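Long-range contacts in heroin esterase (Rhodococcus sp., PDB 1LZL), which probably hydrolyses acetyl esters, heroin among them, as a bacterial esterase of the alpha/beta hydrolase fold: residues P251-T256 / S279-S284; F183-I188 / T310-G315; E258-R263 / T288-A293; P189-R194 / A239-T244. One frame throughout, in Å; residues are numbered along the deposited sequence.

Contact 1: residues P251-T256 / S279-S284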
loop_
_atom_site.group_PDB
_atom_site.type_symbol
_atom_site.label_atom_id
_atom_site.label_comp_id
_atom_site.label_asym_id
_atom_site.label_seq_id
_atom_site.Cartn_x
_atom_site.Cartn_y
_atom_site.Cartn_z
ATOM N N PRO A 251 16.106 0.807 -1.836
ATOM C CA PRO A 251 15.851 2.228 -1.457
ATOM C C PRO A 251 14.341 2.385 -1.299
ATOM O O PRO A 251 13.542 1.804 -2.059
ATOM C CB PRO A 251 16.388 3.055 -2.626
ATOM C CG PRO A 251 17.377 2.149 -3.321
ATOM C CD PRO A 251 16.923 0.737 -3.051
ATOM N N THR A 252 13.943 3.117 -0.263
ATOM C CA THR A 252 12.543 3.140 0.146
ATOM C C THR A 252 12.040 4.549 0.381
ATOM O O THR A 252 12.793 5.387 0.873
ATOM C CB THR A 252 12.452 2.362 1.472
ATOM O OG1 THR A 252 12.799 0.992 1.194
ATOM C CG2 THR A 252 11.044 2.360 2.104
ATOM N N TYR A 253 10.780 4.794 0.080
ATOM C CA TYR A 253 10.070 6.000 0.440
ATOM C C TYR A 253 9.012 5.543 1.450
ATOM O O TYR A 253 8.299 4.565 1.140
ATOM C CB TYR A 253 9.401 6.667 -0.764
ATOM C CG TYR A 253 8.566 7.884 -0.375
ATOM C CD1 TYR A 253 7.220 7.785 -0.039
ATOM C CD2 TYR A 253 9.167 9.145 -0.312
ATOM C CE1 TYR A 253 6.476 8.884 0.330
ATOM C CE2 TYR A 253 8.439 10.298 0.040
ATOM C CZ TYR A 253 7.098 10.131 0.360
ATOM O OH TYR A 253 6.302 11.199 0.722
ATOM N N LEU A 254 8.855 6.218 2.579
ATOM C CA LEU A 254 7.799 5.850 3.549
ATOM C C LEU A 254 7.149 7.118 4.057
ATOM O O LEU A 254 7.866 8.015 4.551
ATOM C CB LEU A 254 8.400 5.033 4.703
ATOM C CG LEU A 254 7.398 4.242 5.543
ATOM C CD1 LEU A 254 8.048 3.053 6.213
ATOM C CD2 LEU A 254 6.748 5.128 6.623
ATOM N N SER A 255 5.842 7.268 3.926
ATOM C CA SER A 255 5.131 8.416 4.470
ATOM C C SER A 255 4.187 7.982 5.580
ATOM O O SER A 255 3.598 6.893 5.588
ATOM C CB SER A 255 4.352 9.170 3.375
ATOM O OG SER A 255 3.392 8.261 2.794
ATOM N N THR A 256 4.019 8.863 6.570
ATOM C CA THR A 256 3.074 8.686 7.674
ATOM C C THR A 256 2.306 9.987 7.860
ATOM O O THR A 256 2.650 11.084 7.383
ATOM C CB THR A 256 3.822 8.303 8.973
ATOM O OG1 THR A 256 4.765 9.344 9.295
ATOM C CG2 THR A 256 4.587 6.992 8.818
ATOM N N SER A 279 18.863 3.163 1.896
ATOM C CA SER A 279 18.559 4.548 1.563
ATOM C C SER A 279 17.044 4.764 1.764
ATOM O O SER A 279 16.250 4.057 1.110
ATOM C CB SER A 279 18.975 4.909 0.156
ATOM O OG SER A 279 18.693 6.272 -0.145
ATOM N N VAL A 280 16.672 5.698 2.637
ATOM C CA VAL A 280 15.242 5.919 2.909
ATOM C C VAL A 280 14.909 7.409 2.866
ATOM O O VAL A 280 15.667 8.236 3.373
ATOM C CB VAL A 280 14.845 5.352 4.275
ATOM C CG1 VAL A 280 13.329 5.492 4.537
ATOM C CG2 VAL A 280 15.239 3.890 4.411
ATOM N N GLU A 281 13.762 7.736 2.297
ATOM C CA GLU A 281 13.094 9.018 2.488
ATOM C C GLU A 281 11.909 8.733 3.403
ATOM O O GLU A 281 11.065 7.899 3.074
ATOM C CB GLU A 281 12.575 9.598 1.168
ATOM C CG GLU A 281 11.899 10.946 1.374
ATOM C CD GLU A 281 11.729 11.765 0.120
ATOM O OE1 GLU A 281 12.007 11.263 -1.015
ATOM O OE2 GLU A 281 11.313 12.909 0.238
ATOM N N LEU A 282 11.903 9.412 4.538
ATOM C CA LEU A 282 10.828 9.292 5.519
ATOM C C LEU A 282 10.119 10.643 5.626
ATOM O O LEU A 282 10.805 11.661 5.777
ATOM C CB LEU A 282 11.366 8.889 6.908
ATOM C CG LEU A 282 10.356 9.035 8.069
ATOM C CD1 LEU A 282 9.140 8.121 7.891
ATOM C CD2 LEU A 282 11.098 8.730 9.368
ATOM N N HIS A 283 8.806 10.703 5.490
ATOM C CA HIS A 283 8.102 11.967 5.644
ATOM C C HIS A 283 6.826 11.757 6.441
ATOM O O HIS A 283 5.914 11.063 5.958
ATOM C CB HIS A 283 7.811 12.523 4.254
ATOM C CG HIS A 283 7.540 13.999 4.277
ATOM N ND1 HIS A 283 7.508 14.730 3.104
ATOM C CD2 HIS A 283 7.305 14.859 5.281
ATOM C CE1 HIS A 283 7.253 15.991 3.412
ATOM N NE2 HIS A 283 7.128 16.122 4.733
ATOM N N SER A 284 6.805 12.323 7.657
ATOM C CA SER A 284 5.554 12.377 8.442
ATOM C C SER A 284 4.966 13.752 8.227
ATOM O O SER A 284 5.580 14.794 8.534
ATOM C CB SER A 284 5.848 12.106 9.897
ATOM O OG SER A 284 4.690 11.715 10.662
#
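Strand 252-256 and strand 280-284 run side by side in the same direction, and five backbone hydrogen bonds join them. Thr252 N gives to Ser279 O, Glu281 N to Thr252 O, Leu254 N to Glu281 O (2.8 Å), His283 N to Leu254 O, and Thr256 N to His283 O. The first four acceptors are met nearly along the C=O axis, the last from above its carbonyl plane. Tyr253 and Ser255 turn their backbone hydrogen bonds the other way, to residues 184-188. With helix 263-275 the pair forms a beta-alpha-beta crossover ending at one edge strand of the alpha/beta hydrolase sheet. On one face Thr256 OG1 and Ser284 OG share a hydrogen bond of 2.7 Å, Thr256 holding its oxygen between the backbone N and the carbonyl carbon (chi1 59°); nearby, Leu254 CD2 meets Leu282 CD1 at 4.0 Å. On the other face the extended Glu281 lies alongside Tyr253, its CD 3.6 Å from Tyr253 CE2 at the ring edge, with the carboxylate turned 75° to the ring. An alanine at Glu281 would probably leave that edge less well packed. Glu307 OE2 is hydrogen-bonded to both Tyr253 OH and His283 ND1, while Thr252 OG1 is hydrogen-bonded to Pro250 O and Gln184 NE2.

Contact 2: residues F183-I188 / T310-G315. Unlike the reference sequence in segment 310-315: Thr310 (reference Cys), Ala311 (reference Asp), Ile312 (reference Pro), Arg313 (reference Glu), Gly315 (reference Val).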
loop_
_atom_site.group_PDB
_atom_site.type_symbol
_atom_site.label_atom_id
_atom_site.label_comp_id
_atom_site.label_asym_id
_atom_site.label_seq_id
_atom_site.Cartn_x
_atom_site.Cartn_y
_atom_site.Cartn_z
ATOM N N PHE A 183 13.120 -0.453 -5.992
ATOM C CA PHE A 183 12.562 0.637 -5.169
ATOM C C PHE A 183 11.331 0.146 -4.422
ATOM O O PHE A 183 10.576 -0.675 -4.975
ATOM C CB PHE A 183 12.213 1.835 -6.035
ATOM C CG PHE A 183 11.880 3.109 -5.250
ATOM C CD1 PHE A 183 12.855 3.763 -4.511
ATOM C CD2 PHE A 183 10.592 3.617 -5.277
ATOM C CE1 PHE A 183 12.595 4.943 -3.816
ATOM C CE2 PHE A 183 10.315 4.799 -4.601
ATOM C CZ PHE A 183 11.294 5.446 -3.861
ATOM N N GLN A 184 11.175 0.639 -3.188
ATOM C CA GLN A 184 10.052 0.283 -2.320
ATOM C C GLN A 184 9.286 1.516 -1.907
ATOM O O GLN A 184 9.903 2.425 -1.356
ATOM C CB GLN A 184 10.628 -0.476 -1.114
ATOM C CG GLN A 184 9.555 -0.797 -0.083
ATOM C CD GLN A 184 10.049 -1.665 1.059
ATOM O OE1 GLN A 184 9.356 -2.596 1.438
ATOM N NE2 GLN A 184 11.222 -1.319 1.604
ATOM N N PHE A 185 7.965 1.564 -2.114
ATOM C CA PHE A 185 7.186 2.771 -1.840
ATOM C C PHE A 185 6.068 2.418 -0.854
ATOM O O PHE A 185 5.133 1.676 -1.259
ATOM C CB PHE A 185 6.644 3.332 -3.164
ATOM C CG PHE A 185 5.843 4.600 -2.972
ATOM C CD1 PHE A 185 4.481 4.608 -2.660
ATOM C CD2 PHE A 185 6.488 5.819 -3.086
ATOM C CE1 PHE A 185 3.813 5.793 -2.453
ATOM C CE2 PHE A 185 5.800 7.009 -2.901
ATOM C CZ PHE A 185 4.469 7.010 -2.569
ATOM N N LEU A 186 6.161 2.944 0.346
ATOM C CA LEU A 186 5.253 2.571 1.416
ATOM C C LEU A 186 4.452 3.766 1.888
ATOM O O LEU A 186 5.037 4.659 2.560
ATOM C CB LEU A 186 6.064 1.939 2.581
ATOM C CG LEU A 186 6.949 0.748 2.176
ATOM C CD1 LEU A 186 7.665 0.197 3.402
ATOM C CD2 LEU A 186 6.148 -0.368 1.485
ATOM N N GLU A 187 3.173 3.828 1.579
ATOM C CA GLU A 187 2.390 4.989 2.005
ATOM C C GLU A 187 1.512 4.609 3.178
ATOM O O GLU A 187 0.725 3.652 3.026
ATOM C CB GLU A 187 1.566 5.447 0.784
ATOM C CG GLU A 187 0.657 6.625 0.951
ATOM C CD GLU A 187 0.095 7.136 -0.387
ATOM O OE1 GLU A 187 0.024 6.376 -1.375
ATOM O OE2 GLU A 187 -0.272 8.352 -0.380
ATOM N N ILE A 188 1.615 5.342 4.272
ATOM C CA ILE A 188 0.860 5.071 5.513
ATOM C C ILE A 188 0.760 3.558 5.776
ATOM O O ILE A 188 -0.291 2.989 5.990
ATOM C CB ILE A 188 -0.492 5.783 5.530
ATOM C CG1 ILE A 188 -1.492 5.430 4.398
ATOM C CG2 ILE A 188 -0.255 7.281 5.571
ATOM C CD1 ILE A 188 -2.839 6.153 4.448
ATOM N N THR A 310 7.690 12.407 -7.488
ATOM C CA THR A 310 9.124 12.694 -7.479
ATOM C C THR A 310 9.912 11.491 -6.953
ATOM O O THR A 310 10.931 11.048 -7.500
ATOM C CB THR A 310 9.437 13.947 -6.661
ATOM O OG1 THR A 310 8.909 15.074 -7.397
ATOM C CG2 THR A 310 10.924 14.189 -6.569
ATOM N N ALA A 311 9.422 10.883 -5.872
ATOM C CA ALA A 311 10.134 9.762 -5.257
ATOM C C ALA A 311 10.218 8.553 -6.184
ATOM O O ALA A 311 11.267 7.902 -6.336
ATOM C CB ALA A 311 9.415 9.367 -3.949
ATOM N N ILE A 312 9.051 8.241 -6.811
ATOM C CA ILE A 312 9.011 7.073 -7.699
ATOM C C ILE A 312 9.846 7.356 -8.954
ATOM O O ILE A 312 10.596 6.450 -9.384
ATOM C CB ILE A 312 7.562 6.690 -8.012
ATOM C CG1 ILE A 312 6.852 6.192 -6.739
ATOM C CG2 ILE A 312 7.453 5.647 -9.108
ATOM C CD1 ILE A 312 5.341 6.131 -6.874
ATOM N N ARG A 313 9.690 8.585 -9.501
ATOM C CA ARG A 313 10.530 8.913 -10.662
ATOM C C ARG A 313 12.009 8.718 -10.407
ATOM O O ARG A 313 12.758 8.157 -11.212
ATOM C CB ARG A 313 10.291 10.378 -11.068
ATOM C CG ARG A 313 11.010 10.717 -12.361
ATOM C CD ARG A 313 10.769 12.156 -12.769
ATOM N NE ARG A 313 11.456 13.036 -11.816
ATOM C CZ ARG A 313 10.784 14.019 -11.210
ATOM N NH1 ARG A 313 9.486 14.190 -11.479
ATOM N NH2 ARG A 313 11.367 14.827 -10.349
ATOM N N ARG A 314 12.474 9.189 -9.233
ATOM C CA ARG A 314 13.897 9.114 -8.954
ATOM C C ARG A 314 14.314 7.705 -8.592
ATOM O O ARG A 314 15.376 7.221 -9.004
ATOM C CB ARG A 314 14.283 10.107 -7.856
ATOM C CG ARG A 314 15.773 10.077 -7.584
ATOM C CD ARG A 314 15.952 10.745 -6.205
ATOM N NE ARG A 314 16.040 9.690 -5.247
ATOM C CZ ARG A 314 16.667 9.057 -4.309
ATOM N NH1 ARG A 314 17.856 9.410 -3.829
ATOM N NH2 ARG A 314 16.001 7.991 -3.842
ATOM N N GLY A 315 13.447 7.021 -7.837
ATOM C CA GLY A 315 13.735 5.663 -7.397
ATOM C C GLY A 315 13.921 4.736 -8.610
ATOM O O GLY A 315 14.665 3.761 -8.485
#
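Two CH-pi contacts seat helix 310-315 on strand 183-187. Gly315 CA stands over one face of the Phe183 ring, 3.8 Å from its centroid and displaced toward the rim on the CD1 side. Ile312 CD1 lies over a face of the Phe185 ring in the same manner, 4.1 Å from the centroid and 16° off the normal. Both phenylalanines have CG anti to the backbone N, which sends the rings from the strand toward the helix. Gly315 has no side chain, and a CB there would come within 2.4 Å of Phe183 CD1. The helix axis runs nearly opposite to the strand, at 167° and 9.0 Å from it, in one of the helical layers that sandwich the alpha/beta hydrolase sheet; on the other face, Gln184 and Leu186 touch helix 161-176. Aliphatic packing fills in around the rings. Ile312 crosses Phe185 at about a right angle and brings CG1 to 3.7 Å from Phe185 CD2, while Ala311 CB sits at the edge of the same ring. Ala311 CB also faces Phe183 CZ at 4.3 Å. No hydrogen bond links the two segments; Ala311 O lies 3.5 Å from Phe183 CZ, and that carbonyl already accepts from Gly315 N within the helix. An alanine at Phe183 would remove the ring beneath Gly315 and beside Ala311 and would probably loosen the end of the helix against the sheet. Phe185 is further packed by Tyr253 on the neighbouring strand, the two ring planes nearly parallel, and Phe183 touches Tyr253 and Ala155.

Contact 3: residues E258-R263 / T288-A293; sequences ELDPLR and TFHGSA
His290 ND1 donates to Asp260 OD2 across 2.7 Å, the oxygen lying in the plane of the imidazole. The bond is fairly straight at 163°, yet the carboxylate is turned 75° to the ring and is met from above its plane. Both side chains have CG anti to the backbone N and cross obliquely. Leu262 CD1 packs against the ring from a slant, 3.4 Å from His290 CE1. The other carboxylate oxygen, Asp260 OD1, accepts from Leu262 N at 2.9 Å, a capping bond at the type I turn from Asp260 to Arg263 that leads into helix 263-275; together with the bond from His290 it helps to set the rotation of the carboxylate. Behind this pair the backbones are tied together. Leu259 N gives to Thr288 O (2.9 Å), and a water bridges the two loops, donating to Leu259 O and accepting from His290 N. On the histidine side a type II turn runs from Phe289 to Ser292, with Gly291 at backbone angles that call for glycine; Ser292 CB lies 3.5 Å above the centre of the Phe289 ring. Further out, Arg263 NH1 is hydrogen-bonded to Glu258 O, Glu258 OE1 takes Gly287 N, and Thr288 OG1 is hydrogen-bonded to Phe285 O. His290 also touches Ser160 and meets the ring of Trp209. This geometry is consistent with the Ser-His-Asp triad of alpha/beta hydrolases, with Ser160 on the nucleophile elbow: a proton held on ND1 by Asp260 would probably leave NE2 to act as the base, and the carboxylate would stabilise a positive imidazole.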
loop_
_atom_site.group_PDB
_atom_site.type_symbol
_atom_site.label_atom_id
_atom_site.label_comp_id
_atom_site.label_asym_id
_atom_site.label_seq_id
_atom_site.Cartn_x
_atom_site.Cartn_y
_atom_site.Cartn_z
ATOM N N GLU A 258 -0.013 12.490 10.735
ATOM C CA GLU A 258 0.083 12.829 12.155
ATOM C C GLU A 258 -0.899 12.086 13.063
ATOM O O GLU A 258 -0.525 11.590 14.117
ATOM C CB GLU A 258 -0.136 14.343 12.274
ATOM C CG GLU A 258 0.010 14.777 13.732
ATOM C CD GLU A 258 -0.068 16.263 13.992
ATOM O OE1 GLU A 258 0.411 17.035 13.138
ATOM O OE2 GLU A 258 -0.587 16.634 15.096
ATOM N N LEU A 259 -2.164 12.076 12.662
ATOM C CA LEU A 259 -3.257 11.567 13.470
ATOM C C LEU A 259 -3.640 10.159 13.051
ATOM O O LEU A 259 -4.747 9.680 13.317
ATOM C CB LEU A 259 -4.481 12.505 13.383
ATOM C CG LEU A 259 -4.244 13.915 13.922
ATOM C CD1 LEU A 259 -5.528 14.712 13.851
ATOM C CD2 LEU A 259 -3.757 13.906 15.364
ATOM N N ASP A 260 -2.726 9.416 12.435
ATOM C CA ASP A 260 -2.901 8.020 12.065
ATOM C C ASP A 260 -2.376 7.082 13.115
ATOM O O ASP A 260 -1.185 7.159 13.557
ATOM C CB ASP A 260 -2.140 7.816 10.751
ATOM C CG ASP A 260 -2.313 6.468 10.097
ATOM O OD1 ASP A 260 -2.929 5.557 10.700
ATOM O OD2 ASP A 260 -1.861 6.357 8.947
ATOM N N PRO A 261 -3.112 6.093 13.616
ATOM C CA PRO A 261 -2.561 5.131 14.565
ATOM C C PRO A 261 -1.338 4.390 13.985
ATOM O O PRO A 261 -0.500 3.913 14.740
ATOM C CB PRO A 261 -3.672 4.071 14.727
ATOM C CG PRO A 261 -4.785 4.515 13.893
ATOM C CD PRO A 261 -4.534 5.844 13.269
ATOM N N LEU A 262 -1.214 4.258 12.680
ATOM C CA LEU A 262 -0.077 3.583 12.034
ATOM C C LEU A 262 1.168 4.450 12.022
ATOM O O LEU A 262 2.241 3.982 11.563
ATOM C CB LEU A 262 -0.473 3.261 10.592
ATOM C CG LEU A 262 -1.689 2.327 10.421
ATOM C CD1 LEU A 262 -2.030 2.159 8.955
ATOM C CD2 LEU A 262 -1.403 0.992 11.080
ATOM N N ARG A 263 1.086 5.703 12.456
ATOM C CA ARG A 263 2.228 6.617 12.281
ATOM C C ARG A 263 3.502 6.085 12.891
ATOM O O ARG A 263 4.576 6.062 12.265
ATOM C CB ARG A 263 1.820 7.960 12.943
ATOM C CG ARG A 263 2.911 9.032 12.869
ATOM C CD ARG A 263 2.530 10.120 13.915
ATOM N NE ARG A 263 2.795 9.638 15.254
ATOM C CZ ARG A 263 2.187 10.125 16.358
ATOM N NH1 ARG A 263 1.274 11.087 16.249
ATOM N NH2 ARG A 263 2.528 9.606 17.532
ATOM N N THR A 288 -2.381 15.968 9.426
ATOM C CA THR A 288 -3.036 15.007 8.546
ATOM C C THR A 288 -3.615 13.828 9.321
ATOM O O THR A 288 -3.384 13.698 10.527
ATOM C CB THR A 288 -2.013 14.475 7.530
ATOM O OG1 THR A 288 -0.885 14.018 8.279
ATOM C CG2 THR A 288 -1.577 15.576 6.590
ATOM N N PHE A 289 -4.353 12.965 8.610
ATOM C CA PHE A 289 -4.892 11.757 9.275
ATOM C C PHE A 289 -4.759 10.596 8.279
ATOM O O PHE A 289 -4.439 10.794 7.115
ATOM C CB PHE A 289 -6.320 11.974 9.784
ATOM C CG PHE A 289 -7.343 12.388 8.744
ATOM C CD1 PHE A 289 -7.953 11.430 7.949
ATOM C CD2 PHE A 289 -7.697 13.723 8.558
ATOM C CE1 PHE A 289 -8.885 11.810 7.003
ATOM C CE2 PHE A 289 -8.630 14.124 7.612
ATOM C CZ PHE A 289 -9.211 13.155 6.822
ATOM N N HIS A 290 -5.082 9.370 8.799
ATOM C CA HIS A 290 -5.043 8.230 7.888
ATOM C C HIS A 290 -5.972 8.363 6.698
ATOM O O HIS A 290 -7.193 8.374 6.912
ATOM C CB HIS A 290 -5.404 6.969 8.671
ATOM C CG HIS A 290 -5.202 5.736 7.820
ATOM N ND1 HIS A 290 -3.994 5.099 7.760
ATOM C CD2 HIS A 290 -6.059 5.010 7.051
ATOM C CE1 HIS A 290 -4.094 4.023 6.958
ATOM N NE2 HIS A 290 -5.344 3.955 6.527
ATOM N N GLY A 291 -5.495 8.431 5.458
ATOM C CA GLY A 291 -6.396 8.620 4.317
ATOM C C GLY A 291 -6.721 10.079 4.019
ATOM O O GLY A 291 -7.545 10.319 3.105
ATOM N N SER A 292 -6.104 11.058 4.691
ATOM C CA SER A 292 -6.421 12.448 4.294
ATOM C C SER A 292 -5.962 12.800 2.893
ATOM O O SER A 292 -6.401 13.811 2.267
ATOM C CB SER A 292 -5.896 13.431 5.354
ATOM O OG SER A 292 -4.473 13.370 5.476
ATOM N N ALA A 293 -5.064 11.975 2.308
ATOM C CA ALA A 293 -4.738 12.156 0.885
ATOM C C ALA A 293 -5.980 12.078 0.012
ATOM O O ALA A 293 -5.992 12.590 -1.100
ATOM C CB ALA A 293 -3.751 11.085 0.448
HETATM O O HOH W 1 -6.230 8.755 11.252
#

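Contact 4: residues P189-R194 / A239-T244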
loop_
_atom_site.group_PDB
_atom_site.type_symbol
_atom_site.label_atom_id
_atom_site.label_comp_id
_atom_site.label_asym_id
_atom_site.label_seq_id
_atom_site.Cartn_x
_atom_site.Cartn_y
_atom_site.Cartn_z
ATOM N N PRO A 189 1.908 2.841 5.757
ATOM C CA PRO A 189 1.810 1.379 5.788
ATOM C C PRO A 189 1.323 0.782 7.096
ATOM O O PRO A 189 1.624 1.335 8.171
ATOM C CB PRO A 189 3.290 0.944 5.557
ATOM C CG PRO A 189 4.100 2.095 6.095
ATOM C CD PRO A 189 3.310 3.328 5.677
ATOM N N GLU A 190 0.640 -0.362 7.051
ATOM C CA GLU A 190 0.163 -1.165 8.172
ATOM C C GLU A 190 1.127 -2.335 8.318
ATOM O O GLU A 190 1.102 -3.281 7.513
ATOM C CB GLU A 190 -1.262 -1.620 7.886
ATOM C CG GLU A 190 -1.888 -2.455 8.996
ATOM C CD GLU A 190 -3.321 -2.843 8.700
ATOM O OE1 GLU A 190 -3.847 -2.554 7.618
ATOM O OE2 GLU A 190 -3.905 -3.469 9.623
ATOM N N LEU A 191 2.003 -2.256 9.347
ATOM C CA LEU A 191 3.212 -3.101 9.399
ATOM C C LEU A 191 3.323 -4.004 10.628
ATOM O O LEU A 191 4.046 -4.982 10.614
ATOM C CB LEU A 191 4.465 -2.217 9.367
ATOM C CG LEU A 191 4.688 -1.381 8.099
ATOM C CD1 LEU A 191 5.723 -0.294 8.367
ATOM C CD2 LEU A 191 5.082 -2.268 6.933
ATOM N N ASP A 192 2.625 -3.625 11.718
ATOM C CA ASP A 192 2.898 -4.289 13.009
ATOM C C ASP A 192 1.615 -4.705 13.696
ATOM O O ASP A 192 0.805 -3.831 14.012
ATOM C CB ASP A 192 3.669 -3.263 13.873
ATOM C CG ASP A 192 4.300 -3.879 15.109
ATOM O OD1 ASP A 192 3.845 -5.001 15.461
ATOM O OD2 ASP A 192 5.200 -3.284 15.730
ATOM N N ASP A 193 1.411 -6.006 13.902
ATOM C CA ASP A 193 0.153 -6.483 14.487
ATOM C C ASP A 193 0.118 -6.245 15.989
ATOM O O ASP A 193 -0.946 -6.450 16.572
ATOM C CB ASP A 193 -0.029 -7.982 14.216
ATOM C CG ASP A 193 1.120 -8.765 14.813
ATOM O OD1 ASP A 193 2.288 -8.571 14.446
ATOM O OD2 ASP A 193 0.807 -9.591 15.701
ATOM N N ARG A 194 1.230 -5.865 16.584
ATOM C CA ARG A 194 1.290 -5.884 18.064
ATOM C C ARG A 194 0.589 -4.692 18.655
ATOM O O ARG A 194 0.239 -4.755 19.864
ATOM C CB ARG A 194 2.752 -5.942 18.497
ATOM C CG ARG A 194 3.360 -7.272 18.138
ATOM C CD ARG A 194 4.855 -7.295 18.205
ATOM N NE ARG A 194 5.494 -6.346 17.298
ATOM C CZ ARG A 194 6.797 -6.211 17.127
ATOM N NH1 ARG A 194 7.686 -6.956 17.776
ATOM N NH2 ARG A 194 7.227 -5.300 16.258
ATOM N N ALA A 239 3.719 -9.356 9.116
ATOM C CA ALA A 239 3.931 -8.156 9.930
ATOM C C ALA A 239 5.401 -7.767 9.819
ATOM O O ALA A 239 6.220 -8.223 10.664
ATOM C CB ALA A 239 3.547 -8.407 11.399
ATOM N N PRO A 240 5.775 -7.048 8.781
ATOM C CA PRO A 240 7.179 -6.706 8.531
ATOM C C PRO A 240 7.870 -6.056 9.716
ATOM O O PRO A 240 9.103 -6.204 9.829
ATOM C CB PRO A 240 7.069 -5.754 7.328
ATOM C CG PRO A 240 5.867 -6.305 6.575
ATOM C CD PRO A 240 4.880 -6.636 7.656
ATOM N N SER A 241 7.162 -5.355 10.605
ATOM C CA SER A 241 7.853 -4.787 11.765
ATOM C C SER A 241 8.518 -5.872 12.619
ATOM O O SER A 241 9.450 -5.529 13.365
ATOM C CB SER A 241 6.843 -4.023 12.623
ATOM O OG SER A 241 6.270 -2.933 11.895
ATOM N N ARG A 242 8.042 -7.109 12.540
ATOM C CA ARG A 242 8.702 -8.206 13.302
ATOM C C ARG A 242 9.996 -8.651 12.672
ATOM O O ARG A 242 10.762 -9.420 13.304
ATOM C CB ARG A 242 7.714 -9.363 13.428
ATOM C CG ARG A 242 6.546 -9.031 14.360
ATOM C CD ARG A 242 5.619 -10.237 14.407
ATOM N NE ARG A 242 4.435 -10.089 15.241
ATOM C CZ ARG A 242 4.243 -10.709 16.405
ATOM N NH1 ARG A 242 5.182 -11.511 16.908
ATOM N NH2 ARG A 242 3.126 -10.532 17.080
ATOM N N ALA A 243 10.327 -8.230 11.460
ATOM C CA ALA A 243 11.622 -8.679 10.941
ATOM C C ALA A 243 12.808 -8.050 11.649
ATOM O O ALA A 243 12.777 -6.865 11.919
ATOM C CB ALA A 243 11.717 -8.255 9.480
ATOM N N THR A 244 13.857 -8.805 11.901
ATOM C CA THR A 244 15.040 -8.299 12.570
ATOM C C THR A 244 16.182 -7.968 11.612
ATOM O O THR A 244 17.092 -7.205 11.957
ATOM C CB THR A 244 15.556 -9.338 13.612
ATOM O OG1 THR A 244 15.760 -10.589 12.952
ATOM C CG2 THR A 244 14.511 -9.509 14.693
#
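Arg242 grips Asp193 side-on with two nitrogens. Its NE meets Asp193 OD1 at 2.7 Å and nearly straight (172°), while its NH2 meets Asp193 OD2 at 2.9 Å; each oxygen uses its syn lone pair, and the carboxylate and guanidinium planes lie only 22° apart. Asp193 reaches this position with CG between the backbone N and carbonyl carbon, and its OD2 has a second partner in Tyr226 OH. A second salt bridge lies within segment 189-194: Arg194 bends back to hold Asp192, NE to OD1 at 2.8 Å and NH2 to OD2. Asp192 OD1 also takes Arg194 N, closing an Asx turn. The two arginines then overlap, Arg242 CG standing over the centre of the Arg194 guanidinium and Arg194 CD over a face of the Arg242 guanidinium, with NE to NE 4.4 Å apart. Backbone joins in where Ser241 N donates to Leu191 O at 3.1 Å, from above the carbonyl plane, at the short 3-10 turn 240-242. Packing completes the contact: Ser241 CB rests 3.5 Å from Asp192 CB, and the side chain of Leu191 crosses Pro240 at about a right angle, CD2 4.0 Å from Pro240 CB, both residues also touching Ala167 and Tyr269. The two loops belong to the long excursion between strands 183-187 and 252-257, and Glu190 is joined by a backbone hydrogen bond to Ser160, on the probable nucleophile elbow. Two carboxylates, each at the edge of one guanidinium, probably offset the repulsion between the arginines, and their salt bridges are likely to keep both aspartates ionised despite burial.

From the N terminus, strand 183-187 opens contact 2, and the adjoining residues 189-194 open contact 4, which closes at 239-244 before strand 252-257 begins. Contact 1 opens at 251-256 and contact 3 at 258-263; they close in the same order, at 279-284 and 288-293, so these two loops cross. Contact 2 closes last, at 310-315, and encloses the other three. Contacts 1 and 2 meet on neighbouring strands, joining the sheet edge and helix 299-315 to its interior. Contact 3 brings together the loops following the last two strands, with Ile188 of contact 2 packed against His290, while contact 4 secures the excursion before strand 252-257 and touches contact 3 through Leu262.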